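PDB 4PQI: In2-1 family protein, glutathione transferase lambda3 from Populus trichocarpa, which binds glutathione and probably acts as a thiol transferase, a monomeric Lambda-class glutathione transferase of the kind specific to terrestrial plants. Local coordinates for residues 54-57 against 58-61. Numbering follows the deposited sequence.
With CA (calcium ion), chain E.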
loop_
_atom_site.group_PDB
_atom_site.type_symbol
_atom_site.label_atom_id
_atom_site.label_comp_id
_atom_site.label_asym_id
_atom_site.label_seq_id
_atom_site.Cartn_x
_atom_site.Cartn_y
_atom_site.Cartn_z
ATOM N N LYS A 54 7.510 5.477 9.596
ATOM C CA LYS A 54 7.431 5.930 10.983
ATOM C C LYS A 54 8.596 5.422 11.848
ATOM O O LYS A 54 8.780 5.864 12.990
ATOM C CB LYS A 54 6.063 5.586 11.596
ATOM C CG LYS A 54 4.877 6.190 10.847
ATOM C CD LYS A 54 3.540 6.011 11.602
ATOM C CE LYS A 54 3.550 6.705 12.955
ATOM N NZ LYS A 54 3.154 8.145 12.866
ATOM N N GLY A 55 9.398 4.523 11.283
ATOM C CA GLY A 55 10.568 3.990 11.957
ATOM C C GLY A 55 10.189 2.876 12.904
ATOM O O GLY A 55 10.818 2.711 13.942
ATOM N N LEU A 56 9.153 2.121 12.550
ATOM C CA LEU A 56 8.642 1.055 13.419
ATOM C C LEU A 56 9.085 -0.361 13.019
ATOM O O LEU A 56 8.408 -1.338 13.328
ATOM C CB LEU A 56 7.114 1.114 13.487
ATOM C CG LEU A 56 6.518 2.457 13.916
ATOM C CD1 LEU A 56 4.999 2.501 13.706
ATOM C CD2 LEU A 56 6.867 2.749 15.367
ATOM N N GLN A 57 10.228 -0.476 12.355
ATOM C CA GLN A 57 10.676 -1.775 11.854
ATOM C C GLN A 57 11.060 -2.766 12.955
ATOM O O GLN A 57 10.726 -3.952 12.870
ATOM C CB GLN A 57 11.810 -1.603 10.856
ATOM C CG GLN A 57 11.376 -0.875 9.590
ATOM C CD GLN A 57 12.558 -0.315 8.820
ATOM O OE1 GLN A 57 13.030 0.779 9.111
ATOM N NE2 GLN A 57 13.056 -1.077 7.848
ATOM N N ASP A 58 11.732 -2.287 14.000
ATOM C CA ASP A 58 12.068 -3.171 15.106
ATOM C C ASP A 58 10.850 -3.490 15.960
ATOM O O ASP A 58 10.733 -4.597 16.482
ATOM C CB ASP A 58 13.181 -2.596 15.981
ATOM C CG ASP A 58 13.818 -3.659 16.853
ATOM O OD1 ASP A 58 14.724 -4.365 16.353
ATOM O OD2 ASP A 58 13.399 -3.813 18.021
ATOM N N GLU A 59 9.957 -2.511 16.103
ATOM C CA GLU A 59 8.726 -2.671 16.880
ATOM C C GLU A 59 7.750 -3.687 16.281
ATOM O O GLU A 59 7.134 -4.483 17.002
ATOM C CB GLU A 59 8.009 -1.318 17.023
ATOM C CG GLU A 59 8.701 -0.311 17.934
ATOM C CD GLU A 59 9.848 0.423 17.254
ATOM O OE1 GLU A 59 10.092 0.174 16.053
ATOM O OE2 GLU A 59 10.496 1.258 17.924
ATOM N N ILE A 60 7.618 -3.653 14.960
ATOM C CA ILE A 60 6.634 -4.468 14.253
ATOM C C ILE A 60 7.304 -5.560 13.430
ATOM O O ILE A 60 7.800 -5.310 12.330
ATOM C CB ILE A 60 5.774 -3.595 13.319
ATOM C CG1 ILE A 60 5.073 -2.482 14.111
ATOM C CG2 ILE A 60 4.762 -4.456 12.521
ATOM C CD1 ILE A 60 4.383 -1.431 13.228
ATOM N N LYS A 61 7.300 -6.777 13.963
ATOM C CA LYS A 61 7.921 -7.905 13.289
ATOM C C LYS A 61 7.092 -8.313 12.072
ATOM O O LYS A 61 5.867 -8.394 12.150
ATOM C CB LYS A 61 8.057 -9.083 14.252
ATOM C CG LYS A 61 8.867 -8.790 15.517
ATOM C CD LYS A 61 10.243 -8.226 15.179
ATOM C CE LYS A 61 11.115 -8.019 16.416
ATOM N NZ LYS A 61 12.389 -7.313 16.054
HETATM CA CA CA E . 11.792 2.046 16.019
HETATM O O HOH W 1 12.674 0.524 14.525
HETATM O O HOH W 2 13.514 0.639 17.472
HETATM O O HOH W 3 13.457 3.856 15.567
HETATM O O HOH W 4 10.486 3.918 17.056
#
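E59 reaches back along the chain to G55, and a calcium ion joins the two. The carboxylate grips the metal with both oxygens, OE1 at 2.5 Å and OE2 at 2.4 Å, while the carbonyl oxygen of G55 supplies a third protein ligand at 2.4 Å; four waters bring the coordination to seven. A bend at chi2 (81°) curls the E59 chain back, so that its carboxylate lies beside L56, with OE1 3.1 Å from L56 CA, and the two side chains cross at about a right angle. Glutamate suits the place, being long enough to return to the turn and charged to match calcium. Water 1, itself a metal ligand, also accepts the N-H of D58 at 3.0 Å, linking the ion to the intervening backbone.

L56 also packs on I60: its CB meets I60 CD1 at 3.7 Å, one branched chain lying obliquely across the other. The backbone closes the same turn: I60 N donates to L56 O at 2.9 Å. Both leucine and isoleucine are buried, L56 against F108 and I60 against T33 and L35. The first bond of the Q57 side chain points away from 58-61, and its amide NE2 donates to V11 O and E13 OE2.

G55, with positive phi, ends helix 42-54 in a Schellman motif, a backbone shape that glycine adopts readily. The whole is the tight connection from helix to strand 60-64 in the thioredoxin-like N-terminal domain of a glutathione transferase, here carrying a water-rich calcium site distinct from the glutathione pocket.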